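Side-chain contacts in leucyl-trna synthetase (Plasmodium knowlesi, PDB 5FOF), which probably hydrolyses mischarged tRNA(Leu), being the editing domain of the cytosolic enzyme that attaches leucine to its tRNA: residues P156-G161 against D167-M172; R230-Y235 against L241-L246; E301-M306 against R312-Q317. All coordinates share one frame; numbering follows the deposited sequence.

Contact 1: P156-G161 against D167-M172; sequences PMLSKG and DLLILM
A single backbone bridge between L158 and D167 closes the loop that leads from the short strand 157-158 to strand 170-175 of the large mixed sheet. M157 bonds through its backbone to N124 and M126, and S159 to M126, pairing the strand with 125-126; the N and O of L158, between them, meet D167 instead. L158 N donates to D167 O at 2.6 Å, with an N-H...O angle of 153°, and arrives above the carbonyl plane. The return bond of a regular pair is replaced by a water that donates to L158 O at 2.8 Å and accepts from D167 N at 3.0 Å. D167 CB also lies 3.5 Å from L158 O.

The L158 and D167 side chains lie side by side. L158 turns CG away from its own N (chi1 -176°), which carries CD2 past the carboxylate, 3.9 Å from D167 OD2, and on to L169, where CD2 meets CB at 4.2 Å. Leucine suits this place because its CB packs on the L168-L169 backbone while CD2 reaches L169 CB; I131 of helix 128-134 touches both L158 and L169.

The chemistry is therefore divided: one direct and one water-mediated backbone link hold the two segments, while L158 and L169 make the apolar contact, backed by I131, and the D167 carboxylate belongs to an exposed residue.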
ATOM      1  N   PRO A 156       9.611  16.123  -1.822  1.00 56.15           N
ATOM      2  CA  PRO A 156       9.878  17.564  -1.827  1.00 53.20           C
ATOM      3  C   PRO A 156       8.653  18.372  -2.212  1.00 52.79           C
ATOM      4  O   PRO A 156       7.676  17.819  -2.723  1.00 54.43           O
ATOM      5  CB  PRO A 156      10.935  17.705  -2.919  1.00 55.13           C
ATOM      6  CG  PRO A 156      10.589  16.636  -3.904  1.00 55.72           C
ATOM      7  CD  PRO A 156       9.957  15.510  -3.122  1.00 56.06           C
ATOM      8  N   MET A 157       8.725  19.682  -1.984  1.00 58.83           N
ATOM      9  CA  MET A 157       7.729  20.629  -2.499  1.00 58.75           C
ATOM     10  C   MET A 157       8.332  21.370  -3.688  1.00 54.64           C
ATOM     11  O   MET A 157       9.529  21.650  -3.688  1.00 54.68           O
ATOM     12  CB  MET A 157       7.304  21.602  -1.404  1.00 62.55           C
ATOM     13  CG  MET A 157       7.044  20.929  -0.067  1.00 64.48           C
ATOM     14  SD  MET A 157       5.957  21.896   0.994  1.00 78.58           S
ATOM     15  CE  MET A 157       6.628  21.388   2.574  1.00 79.27           C
ATOM     16  N   LEU A 158       7.508  21.653  -4.699  1.00 51.49           N
ATOM     17  CA  LEU A 158       7.946  22.324  -5.944  1.00 51.44           C
ATOM     18  C   LEU A 158       7.880  23.850  -5.836  1.00 52.10           C
ATOM     19  O   LEU A 158       6.923  24.393  -5.282  1.00 51.95           O
ATOM     20  CB  LEU A 158       7.090  21.864  -7.138  1.00 48.92           C
ATOM     21  CG  LEU A 158       7.410  22.339  -8.571  1.00 48.34           C
ATOM     22  CD1 LEU A 158       8.808  21.940  -9.032  1.00 47.90           C
ATOM     23  CD2 LEU A 158       6.373  21.788  -9.555  1.00 49.79           C
ATOM     24  N   SER A 159       8.881  24.530  -6.400  1.00 53.49           N
ATOM     25  CA  SER A 159       8.937  25.998  -6.396  1.00 52.20           C
ATOM     26  C   SER A 159       9.786  26.558  -7.544  1.00 53.19           C
ATOM     27  O   SER A 159      10.694  25.890  -8.016  1.00 54.86           O
ATOM     28  CB  SER A 159       9.505  26.472  -5.053  1.00 47.93           C
ATOM     29  OG  SER A 159       9.420  27.875  -4.918  1.00 46.11           O
ATOM     30  N   LYS A 160       9.457  27.774  -7.993  1.00 57.68           N
ATOM     31  CA  LYS A 160      10.336  28.604  -8.856  1.00 59.18           C
ATOM     32  C   LYS A 160      10.830  29.843  -8.089  1.00 58.38           C
ATOM     33  O   LYS A 160      11.314  30.804  -8.702  1.00 56.49           O
ATOM     34  CB  LYS A 160       9.591  29.102 -10.112  1.00 61.98           C
ATOM     35  CG  LYS A 160       9.084  28.038 -11.075  1.00 65.96           C
ATOM     36  CD  LYS A 160       8.753  28.615 -12.456  1.00 65.82           C
ATOM     37  CE  LYS A 160       7.663  29.686 -12.430  1.00 65.70           C
ATOM     38  NZ  LYS A 160       6.364  29.225 -11.852  1.00 66.12           N
ATOM     39  N   GLY A 161      10.679  29.840  -6.762  1.00 56.46           N
ATOM     40  CA  GLY A 161      11.023  30.999  -5.940  1.00 56.03           C
ATOM     41  C   GLY A 161      10.210  32.260  -6.202  1.00 55.11           C
ATOM     42  O   GLY A 161      10.711  33.367  -5.990  1.00 55.63           O
ATOM     43  N   ASP A 167       3.415  23.870  -3.568  1.00 59.29           N
ATOM     44  CA  ASP A 167       3.119  23.135  -4.789  1.00 59.47           C
ATOM     45  C   ASP A 167       3.869  21.798  -4.753  1.00 57.68           C
ATOM     46  O   ASP A 167       4.938  21.688  -4.128  1.00 55.12           O
ATOM     47  CB  ASP A 167       3.556  23.986  -5.996  1.00 62.19           C
ATOM     48  CG  ASP A 167       2.976  23.511  -7.327  1.00 66.35           C
ATOM     49  OD1 ASP A 167       2.085  22.620  -7.365  1.00 67.24           O
ATOM     50  OD2 ASP A 167       3.431  24.069  -8.358  1.00 68.80           O
ATOM     51  N   LEU A 168       3.313  20.791  -5.417  1.00 53.32           N
ATOM     52  CA  LEU A 168       3.959  19.483  -5.557  1.00 53.27           C
ATOM     53  C   LEU A 168       4.224  19.187  -7.039  1.00 51.97           C
ATOM     54  O   LEU A 168       3.496  19.673  -7.906  1.00 50.00           O
ATOM     55  CB  LEU A 168       3.054  18.408  -4.963  1.00 52.91           C
ATOM     56  CG  LEU A 168       2.610  18.642  -3.515  1.00 52.05           C
ATOM     57  CD1 LEU A 168       1.378  17.815  -3.200  1.00 53.31           C
ATOM     58  CD2 LEU A 168       3.737  18.340  -2.541  1.00 51.37           C
ATOM     59  N   LEU A 169       5.255  18.394  -7.326  1.00 52.76           N
ATOM     60  CA  LEU A 169       5.522  17.931  -8.699  1.00 51.93           C
ATOM     61  C   LEU A 169       4.760  16.632  -8.965  1.00 50.14           C
ATOM     62  O   LEU A 169       5.091  15.591  -8.399  1.00 49.63           O
ATOM     63  CB  LEU A 169       7.021  17.729  -8.934  1.00 54.76           C
ATOM     64  CG  LEU A 169       7.471  17.222 -10.317  1.00 62.02           C
ATOM     65  CD1 LEU A 169       6.687  17.843 -11.467  1.00 64.69           C
ATOM     66  CD2 LEU A 169       8.963  17.474 -10.525  1.00 64.38           C
ATOM     67  N   ILE A 170       3.742  16.702  -9.823  1.00 47.43           N
ATOM     68  CA  ILE A 170       2.891  15.553 -10.137  1.00 46.19           C
ATOM     69  C   ILE A 170       3.195  15.112 -11.558  1.00 45.81           C
ATOM     70  O   ILE A 170       2.934  15.854 -12.487  1.00 49.48           O
ATOM     71  CB  ILE A 170       1.398  15.926 -10.000  1.00 44.04           C
ATOM     72  CG1 ILE A 170       1.092  16.403  -8.570  1.00 45.22           C
ATOM     73  CG2 ILE A 170       0.490  14.762 -10.373  1.00 41.92           C
ATOM     74  CD1 ILE A 170       1.530  15.445  -7.474  1.00 47.54           C
ATOM     75  N   LEU A 171       3.738  13.910 -11.729  1.00 45.88           N
ATOM     76  CA  LEU A 171       4.083  13.427 -13.066  1.00 48.95           C
ATOM     77  C   LEU A 171       2.842  12.993 -13.823  1.00 53.54           C
ATOM     78  O   LEU A 171       2.741  13.220 -15.037  1.00 58.01           O
ATOM     79  CB  LEU A 171       5.088  12.284 -13.021  1.00 45.81           C
ATOM     80  CG  LEU A 171       6.451  12.605 -12.398  1.00 44.62           C
ATOM     81  CD1 LEU A 171       7.227  11.314 -12.164  1.00 44.43           C
ATOM     82  CD2 LEU A 171       7.269  13.561 -13.256  1.00 43.85           C
ATOM     83  N   MET A 172       1.901  12.366 -13.120  1.00 53.43           N
ATOM     84  CA  MET A 172       0.622  12.030 -13.724  1.00 54.14           C
ATOM     85  C   MET A 172      -0.450  11.717 -12.701  1.00 49.94           C
ATOM     86  O   MET A 172      -0.170  11.506 -11.549  1.00 49.33           O
ATOM     87  CB  MET A 172       0.778  10.860 -14.721  1.00 57.68           C
ATOM     88  CG  MET A 172       0.447   9.458 -14.218  1.00 58.89           C
ATOM     89  SD  MET A 172       0.687   8.137 -15.434  1.00 59.50           S
ATOM     90  CE  MET A 172       0.138   8.946 -16.946  1.00 59.69           C
TER
HETATM   91  O   HOH W   1       6.134  24.463  -2.549  1.00 43.12           O

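Contact 2: R230-Y235 against L241-L246; sequences RKQAYY and LKDEFL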
ATOM      1  N   ARG A 230     -14.251 -16.069  -7.810  1.00 62.41           N
ATOM      2  CA  ARG A 230     -15.641 -16.370  -8.208  1.00 66.54           C
ATOM      3  C   ARG A 230     -16.063 -15.738  -9.551  1.00 65.87           C
ATOM      4  O   ARG A 230     -16.875 -16.316 -10.260  1.00 70.91           O
ATOM      5  CB  ARG A 230     -16.618 -15.938  -7.103  1.00 74.20           C
ATOM      6  CG  ARG A 230     -18.071 -16.361  -7.314  1.00 80.57           C
ATOM      7  CD  ARG A 230     -18.965 -16.002  -6.125  1.00 85.54           C
ATOM      8  NE  ARG A 230     -19.411 -14.601  -6.113  1.00 85.07           N
ATOM      9  CZ  ARG A 230     -20.367 -14.078  -6.896  1.00 91.50           C
ATOM     10  NH1 ARG A 230     -21.012 -14.810  -7.811  1.00 89.36           N
ATOM     11  NH2 ARG A 230     -20.682 -12.791  -6.775  1.00 94.95           N
ATOM     12  N   LYS A 231     -15.519 -14.568  -9.894  1.00 64.95           N
ATOM     13  CA  LYS A 231     -15.759 -13.929 -11.196  1.00 64.67           C
ATOM     14  C   LYS A 231     -14.454 -13.715 -11.996  1.00 68.56           C
ATOM     15  O   LYS A 231     -14.254 -12.645 -12.594  1.00 65.44           O
ATOM     16  CB  LYS A 231     -16.468 -12.581 -11.016  1.00 64.84           C
ATOM     17  CG  LYS A 231     -17.551 -12.511  -9.947  1.00 67.17           C
ATOM     18  CD  LYS A 231     -17.787 -11.055  -9.554  1.00 70.03           C
ATOM     19  CE  LYS A 231     -18.905 -10.883  -8.540  1.00 72.56           C
ATOM     20  NZ  LYS A 231     -19.252  -9.444  -8.356  1.00 72.73           N
ATOM     21  N   GLN A 232     -13.577 -14.729 -12.019  1.00 71.54           N
ATOM     22  CA  GLN A 232     -12.411 -14.747 -12.920  1.00 76.02           C
ATOM     23  C   GLN A 232     -12.765 -14.043 -14.220  1.00 75.53           C
ATOM     24  O   GLN A 232     -12.118 -13.074 -14.603  1.00 75.51           O
ATOM     25  CB  GLN A 232     -11.989 -16.195 -13.243  1.00 84.25           C
ATOM     26  CG  GLN A 232     -11.118 -16.877 -12.179  1.00 90.70           C
ATOM     27  CD  GLN A 232     -11.384 -18.389 -12.007  1.00 97.32           C
ATOM     28  OE1 GLN A 232     -11.887 -19.070 -12.914  1.00 96.99           O
ATOM     29  NE2 GLN A 232     -11.020 -18.918 -10.837  1.00 94.99           N
ATOM     30  N   ALA A 233     -13.835 -14.520 -14.858  1.00 72.60           N
ATOM     31  CA  ALA A 233     -14.228 -14.086 -16.200  1.00 73.30           C
ATOM     32  C   ALA A 233     -14.442 -12.575 -16.333  1.00 70.27           C
ATOM     33  O   ALA A 233     -13.874 -11.934 -17.224  1.00 67.14           O
ATOM     34  CB  ALA A 233     -15.484 -14.832 -16.627  1.00 73.59           C
ATOM     35  N   TYR A 234     -15.263 -12.028 -15.438  1.00 69.38           N
ATOM     36  CA  TYR A 234     -15.599 -10.596 -15.421  1.00 66.62           C
ATOM     37  C   TYR A 234     -14.365  -9.695 -15.227  1.00 61.48           C
ATOM     38  O   TYR A 234     -14.115  -8.763 -16.003  1.00 58.42           O
ATOM     39  CB  TYR A 234     -16.639 -10.313 -14.317  1.00 70.09           C
ATOM     40  CG  TYR A 234     -16.809  -8.838 -14.002  1.00 73.47           C
ATOM     41  CD1 TYR A 234     -17.328  -7.953 -14.958  1.00 73.37           C
ATOM     42  CD2 TYR A 234     -16.423  -8.318 -12.764  1.00 72.94           C
ATOM     43  CE1 TYR A 234     -17.464  -6.601 -14.685  1.00 74.63           C
ATOM     44  CE2 TYR A 234     -16.561  -6.966 -12.482  1.00 78.62           C
ATOM     45  CZ  TYR A 234     -17.081  -6.111 -13.443  1.00 78.36           C
ATOM     46  OH  TYR A 234     -17.218  -4.772 -13.159  1.00 82.27           O
ATOM     47  N   TYR A 235     -13.602  -9.979 -14.184  1.00 58.65           N
ATOM     48  CA  TYR A 235     -12.429  -9.176 -13.866  1.00 60.81           C
ATOM     49  C   TYR A 235     -11.352  -9.222 -14.975  1.00 63.96           C
ATOM     50  O   TYR A 235     -10.607  -8.250 -15.145  1.00 60.14           O
ATOM     51  CB  TYR A 235     -11.846  -9.580 -12.501  1.00 60.95           C
ATOM     52  CG  TYR A 235     -12.564  -8.979 -11.308  1.00 60.13           C
ATOM     53  CD1 TYR A 235     -12.367  -7.642 -10.952  1.00 61.32           C
ATOM     54  CD2 TYR A 235     -13.417  -9.742 -10.518  1.00 61.53           C
ATOM     55  CE1 TYR A 235     -13.003  -7.078  -9.854  1.00 58.33           C
ATOM     56  CE2 TYR A 235     -14.069  -9.182  -9.421  1.00 60.87           C
ATOM     57  CZ  TYR A 235     -13.856  -7.851  -9.094  1.00 59.72           C
ATOM     58  OH  TYR A 235     -14.480  -7.296  -7.995  1.00 62.58           O
ATOM     59  N   LEU A 241      -6.034  -8.604 -16.298  1.00 64.74           N
ATOM     60  CA  LEU A 241      -5.763  -9.721 -15.384  1.00 65.53           C
ATOM     61  C   LEU A 241      -5.944 -11.064 -16.085  1.00 65.84           C
ATOM     62  O   LEU A 241      -6.732 -11.179 -17.032  1.00 70.54           O
ATOM     63  CB  LEU A 241      -6.703  -9.660 -14.187  1.00 66.00           C
ATOM     64  CG  LEU A 241      -6.583  -8.447 -13.261  1.00 69.35           C
ATOM     65  CD1 LEU A 241      -7.740  -8.418 -12.268  1.00 71.42           C
ATOM     66  CD2 LEU A 241      -5.253  -8.449 -12.527  1.00 67.39           C
ATOM     67  N   LYS A 242      -5.212 -12.071 -15.613  1.00 64.22           N
ATOM     68  CA  LYS A 242      -5.291 -13.439 -16.149  1.00 68.66           C
ATOM     69  C   LYS A 242      -5.671 -14.375 -15.008  1.00 66.19           C
ATOM     70  O   LYS A 242      -5.193 -14.191 -13.890  1.00 67.52           O
ATOM     71  CB  LYS A 242      -3.939 -13.877 -16.748  1.00 72.12           C
ATOM     72  CG  LYS A 242      -3.350 -12.961 -17.832  1.00 74.95           C
ATOM     73  CD  LYS A 242      -3.428 -13.524 -19.253  1.00 78.38           C
ATOM     74  CE  LYS A 242      -4.846 -13.509 -19.826  1.00 79.32           C
ATOM     75  NZ  LYS A 242      -4.938 -14.129 -21.183  1.00 75.88           N
ATOM     76  N   ASP A 243      -6.513 -15.368 -15.295  1.00 66.82           N
ATOM     77  CA  ASP A 243      -6.900 -16.436 -14.339  1.00 69.11           C
ATOM     78  C   ASP A 243      -5.747 -16.969 -13.471  1.00 67.60           C
ATOM     79  O   ASP A 243      -5.893 -17.156 -12.252  1.00 58.64           O
ATOM     80  CB  ASP A 243      -7.502 -17.618 -15.112  1.00 71.67           C
ATOM     81  CG  ASP A 243      -7.918 -18.767 -14.204  1.00 80.18           C
ATOM     82  OD1 ASP A 243      -9.081 -18.754 -13.759  1.00 81.16           O
ATOM     83  OD2 ASP A 243      -7.097 -19.690 -13.950  1.00 82.77           O
ATOM     84  N   GLU A 244      -4.621 -17.235 -14.133  1.00 68.34           N
ATOM     85  CA  GLU A 244      -3.418 -17.765 -13.484  1.00 67.56           C
ATOM     86  C   GLU A 244      -2.778 -16.832 -12.471  1.00 61.37           C
ATOM     87  O   GLU A 244      -2.077 -17.297 -11.600  1.00 62.53           O
ATOM     88  CB  GLU A 244      -2.360 -18.190 -14.515  1.00 72.07           C
ATOM     89  CG  GLU A 244      -1.931 -17.113 -15.518  1.00 74.83           C
ATOM     90  CD  GLU A 244      -2.526 -17.290 -16.917  1.00 78.39           C
ATOM     91  OE1 GLU A 244      -3.678 -17.790 -17.042  1.00 74.20           O
ATOM     92  OE2 GLU A 244      -1.835 -16.914 -17.897  1.00 77.70           O
ATOM     93  N   PHE A 245      -3.008 -15.529 -12.581  1.00 63.59           N
ATOM     94  CA  PHE A 245      -2.469 -14.564 -11.614  1.00 62.81           C
ATOM     95  C   PHE A 245      -3.268 -14.431 -10.309  1.00 56.30           C
ATOM     96  O   PHE A 245      -2.855 -13.692  -9.420  1.00 52.40           O
ATOM     97  CB  PHE A 245      -2.359 -13.178 -12.250  1.00 70.23           C
ATOM     98  CG  PHE A 245      -1.467 -13.110 -13.471  1.00 79.41           C
ATOM     99  CD1 PHE A 245      -0.503 -14.095 -13.758  1.00 81.43           C
ATOM    100  CD2 PHE A 245      -1.564 -12.001 -14.326  1.00 84.27           C
ATOM    101  CE1 PHE A 245       0.305 -13.988 -14.884  1.00 89.40           C
ATOM    102  CE2 PHE A 245      -0.755 -11.891 -15.449  1.00 87.07           C
ATOM    103  CZ  PHE A 245       0.181 -12.884 -15.729  1.00 92.18           C
ATOM    104  N   LEU A 246      -4.375 -15.158 -10.183  1.00 50.26           N
ATOM    105  CA  LEU A 246      -5.374 -14.890  -9.159  1.00 49.93           C
ATOM    106  C   LEU A 246      -5.439 -15.978  -8.121  1.00 52.65           C
ATOM    107  O   LEU A 246      -6.472 -16.114  -7.457  1.00 60.06           O
ATOM    108  CB  LEU A 246      -6.756 -14.788  -9.799  1.00 48.60           C
ATOM    109  CG  LEU A 246      -6.861 -13.796 -10.939  1.00 52.45           C
ATOM    110  CD1 LEU A 246      -8.217 -13.932 -11.618  1.00 56.50           C
ATOM    111  CD2 LEU A 246      -6.623 -12.379 -10.432  1.00 52.46           C
TER
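Q232 and D243 bring the backbones closest, their CA atoms 5.9 Å apart, and Y235 and L241 follow with CA atoms at 6.9 Å. The motif is a helix and a 3-10 turn packed against each other: K231 leaves helical geometry after helix 219-230, the chain soon enters helix 232-238, and residues 243-245 coil back beside its first turn. F245 N to K242 O, at 2.9 Å, helps close that 3-10 turn.

No hydrogen bond crosses the contact. The modelled Q232 amide and D243 carboxylate are turned 84° to each other, and OD1 sits so near the amide carbon and OE1 that this polar encounter is doubtful in detail. Both residues are partly exposed, so polar ends suit them.

The hydrophobic part is more convincing. L246 CD1 rests 4.2 Å from Q232 CG, the aliphatic portion of the glutamine, while L246 also packs on I228 and L197. L241 likewise touches L197 of strand 194-198, so the two leucines suit a buried seam between helix and sheet. L241 places CG opposite its carbonyl carbon (chi1 -64°), and its CD1 ends 4.3 Å from Y235 CB, at the root of the tyrosine and not at its ring.

Contact 3: E301-M306 against R312-Q317; sequences EPYKGM and RKLVKQ
Hydrophobic contacts between Y303 and the pair L314 and V315 dominate this meeting of a loop with the helix that follows it. The tyrosine ring reaches across to two successive residues of helix 308-321: CE1 lies 3.6 Å from L314 CB, and CE2 lies 3.6 Å from V315 CG2. The ring thus spans the shallow step between them, approaching both obliquely. Y303 has CG opposite its carbonyl carbon (chi1 -51°), which directs the ring at the helix, and P302 CD sits on one ring face, near its rim. A tyrosine suits a surface seam, since its flat carbon ring can pack while its hydroxyl still meets water.

M306 adds a second apolar contact, crossing L314 at about a right angle. Its chain is extended as far as SD and then bends (chi3 88°), so that the terminal methyl CE comes within 3.5 Å of L314 CD1. The flexible thioether thereby adapts to a leucine branch that Y303 also touches.

The polar link is indirect. A water donates to L314 O at 2.8 Å and makes a weak hydrogen bond with Y303 OH at 3.4 Å, a loose bridge from the hydroxyl to the helix backbone.

Within the loop, a type II turn is closed by M306 N to Y303 O at 3.0 Å, with G305 supplying the positive phi of its third position.

The turn is also anchored by backbone bonds of G305 and M306 to M298 of strand 297-298. Helix 308-321 is held in turn by salt bridges from R312 to E87 and from K316 to E32, while V315 touches P86 in the loop after strand 76-83.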
ATOM      1  N   GLU A 301       9.434 -16.823  11.695  1.00 66.98           N
ATOM      2  CA  GLU A 301      10.707 -16.432  12.347  1.00 73.56           C
ATOM      3  C   GLU A 301      11.107 -15.022  11.848  1.00 68.66           C
ATOM      4  O   GLU A 301      10.774 -14.665  10.715  1.00 61.39           O
ATOM      5  CB  GLU A 301      11.871 -17.449  12.197  1.00 79.96           C
ATOM      6  CG  GLU A 301      11.828 -18.438  11.040  1.00 87.73           C
ATOM      7  CD  GLU A 301      10.937 -19.638  11.336  1.00 95.85           C
ATOM      8  OE1 GLU A 301      11.319 -20.469  12.193  1.00 94.56           O
ATOM      9  OE2 GLU A 301       9.855 -19.741  10.713  1.00103.70           O
ATOM     10  N   PRO A 302      11.795 -14.217  12.666  1.00 64.92           N
ATOM     11  CA  PRO A 302      12.274 -14.582  13.999  1.00 64.95           C
ATOM     12  C   PRO A 302      11.317 -14.152  15.115  1.00 63.16           C
ATOM     13  O   PRO A 302      11.770 -13.735  16.185  1.00 70.65           O
ATOM     14  CB  PRO A 302      13.609 -13.823  14.084  1.00 67.56           C
ATOM     15  CG  PRO A 302      13.356 -12.574  13.311  1.00 68.48           C
ATOM     16  CD  PRO A 302      12.436 -12.977  12.182  1.00 67.24           C
ATOM     17  N   TYR A 303      10.011 -14.259  14.876  1.00 61.26           N
ATOM     18  CA  TYR A 303       8.987 -13.802  15.822  1.00 60.39           C
ATOM     19  C   TYR A 303       8.032 -14.912  16.280  1.00 58.63           C
ATOM     20  O   TYR A 303       6.949 -14.620  16.792  1.00 56.44           O
ATOM     21  CB  TYR A 303       8.159 -12.687  15.158  1.00 58.35           C
ATOM     22  CG  TYR A 303       8.988 -11.581  14.568  1.00 54.37           C
ATOM     23  CD1 TYR A 303       9.864 -10.855  15.366  1.00 53.96           C
ATOM     24  CD2 TYR A 303       8.894 -11.250  13.212  1.00 52.77           C
ATOM     25  CE1 TYR A 303      10.627  -9.824  14.844  1.00 55.58           C
ATOM     26  CE2 TYR A 303       9.655 -10.217  12.677  1.00 53.70           C
ATOM     27  CZ  TYR A 303      10.519  -9.511  13.499  1.00 54.29           C
ATOM     28  OH  TYR A 303      11.281  -8.493  13.001  1.00 55.40           O
ATOM     29  N   LYS A 304       8.432 -16.172  16.126  1.00 60.01           N
ATOM     30  CA  LYS A 304       7.509 -17.292  16.290  1.00 59.84           C
ATOM     31  C   LYS A 304       6.983 -17.357  17.738  1.00 62.51           C
ATOM     32  O   LYS A 304       7.751 -17.265  18.701  1.00 57.41           O
ATOM     33  CB  LYS A 304       8.180 -18.597  15.864  1.00 64.33           C
ATOM     34  CG  LYS A 304       7.239 -19.701  15.397  1.00 66.76           C
ATOM     35  CD  LYS A 304       8.029 -20.936  14.948  1.00 64.73           C
ATOM     36  CE  LYS A 304       7.568 -21.473  13.601  1.00 68.74           C
ATOM     37  NZ  LYS A 304       8.562 -22.402  12.989  1.00 68.82           N
ATOM     38  N   GLY A 305       5.658 -17.456  17.875  1.00 62.22           N
ATOM     39  CA  GLY A 305       5.006 -17.477  19.179  1.00 61.44           C
ATOM     40  C   GLY A 305       4.826 -16.141  19.882  1.00 61.50           C
ATOM     41  O   GLY A 305       4.199 -16.113  20.940  1.00 57.52           O
ATOM     42  N   MET A 306       5.339 -15.042  19.306  1.00 64.34           N
ATOM     43  CA  MET A 306       5.238 -13.701  19.935  1.00 62.46           C
ATOM     44  C   MET A 306       3.846 -13.114  19.853  1.00 59.20           C
ATOM     45  O   MET A 306       3.060 -13.442  18.964  1.00 54.68           O
ATOM     46  CB  MET A 306       6.161 -12.675  19.288  1.00 60.25           C
ATOM     47  CG  MET A 306       7.612 -12.805  19.642  1.00 61.96           C
ATOM     48  SD  MET A 306       8.526 -11.493  18.825  1.00 64.99           S
ATOM     49  CE  MET A 306       8.400 -10.171  20.024  1.00 67.18           C
ATOM     50  N   ARG A 312       4.878  -6.490  15.991  1.00 49.00           N
ATOM     51  CA  ARG A 312       4.557  -5.274  15.220  1.00 47.40           C
ATOM     52  C   ARG A 312       5.617  -4.208  15.358  1.00 42.18           C
ATOM     53  O   ARG A 312       6.082  -3.670  14.361  1.00 40.80           O
ATOM     54  CB  ARG A 312       3.208  -4.692  15.663  1.00 45.08           C
ATOM     55  CG  ARG A 312       2.761  -3.460  14.903  1.00 42.51           C
ATOM     56  CD  ARG A 312       1.317  -3.131  15.214  1.00 41.61           C
ATOM     57  NE  ARG A 312       0.412  -4.171  14.730  1.00 40.41           N
ATOM     58  CZ  ARG A 312      -0.899  -4.187  14.946  1.00 37.95           C
ATOM     59  NH1 ARG A 312      -1.491  -3.201  15.613  1.00 42.13           N
ATOM     60  NH2 ARG A 312      -1.629  -5.184  14.480  1.00 38.20           N
ATOM     61  N   LYS A 313       6.003  -3.939  16.594  1.00 42.19           N
ATOM     62  CA  LYS A 313       7.024  -2.931  16.898  1.00 47.45           C
ATOM     63  C   LYS A 313       8.385  -3.300  16.316  1.00 47.47           C
ATOM     64  O   LYS A 313       9.100  -2.432  15.816  1.00 51.28           O
ATOM     65  CB  LYS A 313       7.160  -2.720  18.415  1.00 49.56           C
ATOM     66  CG  LYS A 313       7.872  -1.438  18.800  1.00 54.23           C
ATOM     67  CD  LYS A 313       8.400  -1.434  20.228  1.00 59.57           C
ATOM     68  CE  LYS A 313       9.195  -0.150  20.454  1.00 67.31           C
ATOM     69  NZ  LYS A 313       9.780  -0.015  21.817  1.00 71.09           N
ATOM     70  N   LEU A 314       8.740  -4.580  16.405  1.00 46.59           N
ATOM     71  CA  LEU A 314       9.998  -5.080  15.858  1.00 47.48           C
ATOM     72  C   LEU A 314      10.034  -4.977  14.331  1.00 45.31           C
ATOM     73  O   LEU A 314      11.061  -4.591  13.749  1.00 41.46           O
ATOM     74  CB  LEU A 314      10.275  -6.519  16.339  1.00 48.76           C
ATOM     75  CG  LEU A 314      10.508  -6.666  17.865  1.00 52.22           C
ATOM     76  CD1 LEU A 314      10.604  -8.130  18.268  1.00 55.18           C
ATOM     77  CD2 LEU A 314      11.736  -5.920  18.371  1.00 50.92           C
ATOM     78  N   VAL A 315       8.906  -5.291  13.696  1.00 45.99           N
ATOM     79  CA  VAL A 315       8.796  -5.237  12.232  1.00 45.04           C
ATOM     80  C   VAL A 315       8.921  -3.793  11.734  1.00 46.85           C
ATOM     81  O   VAL A 315       9.596  -3.550  10.737  1.00 46.68           O
ATOM     82  CB  VAL A 315       7.493  -5.901  11.715  1.00 42.57           C
ATOM     83  CG1 VAL A 315       7.335  -5.724  10.208  1.00 41.89           C
ATOM     84  CG2 VAL A 315       7.494  -7.383  12.036  1.00 42.36           C
ATOM     85  N   LYS A 316       8.286  -2.849  12.435  1.00 48.12           N
ATOM     86  CA  LYS A 316       8.362  -1.430  12.059  1.00 49.41           C
ATOM     87  C   LYS A 316       9.793  -0.901  12.190  1.00 52.03           C
ATOM     88  O   LYS A 316      10.246  -0.129  11.332  1.00 53.75           O
ATOM     89  CB  LYS A 316       7.372  -0.570  12.868  1.00 47.02           C
ATOM     90  CG  LYS A 316       5.922  -0.781  12.439  1.00 47.12           C
ATOM     91  CD  LYS A 316       4.913  -0.274  13.456  1.00 46.01           C
ATOM     92  CE  LYS A 316       4.982   1.225  13.625  1.00 46.17           C
ATOM     93  NZ  LYS A 316       3.741   1.723  14.270  1.00 47.70           N
ATOM     94  N   GLN A 317      10.489  -1.340  13.244  1.00 51.76           N
ATOM     95  CA  GLN A 317      11.919  -1.041  13.452  1.00 52.03           C
ATOM     96  C   GLN A 317      12.754  -1.618  12.309  1.00 49.10           C
ATOM     97  O   GLN A 317      13.640  -0.944  11.795  1.00 47.57           O
ATOM     98  CB  GLN A 317      12.427  -1.573  14.816  1.00 51.37           C
ATOM     99  CG  GLN A 317      11.945  -0.772  16.028  1.00 53.65           C
ATOM    100  CD  GLN A 317      12.330  -1.381  17.384  1.00 54.05           C
ATOM    101  OE1 GLN A 317      12.656  -2.563  17.493  1.00 57.46           O
ATOM    102  NE2 GLN A 317      12.278  -0.567  18.424  1.00 52.01           N
TER
HETATM  103  O   HOH W   2      13.330  -6.087  14.206  1.00 48.80           O

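In the fold
The three contacts follow one another along the chain, each closing before the next opens, and they occupy separate edges of the domain. The centre of contact 1 is about 38 Å from those of contacts 2 and 3, which are themselves about 34 Å apart; even the nearest atoms are about 18 to 24 Å apart. What they share is the large mixed sheet. Contact 1 includes the first part of its strand 170-175, contact 2 packs on strand 194-198, and the helix of contact 3 precedes strand 325-328. Each is a short local closure that joins neighbouring parts of the chain at the periphery of this editing domain, around the same sheet.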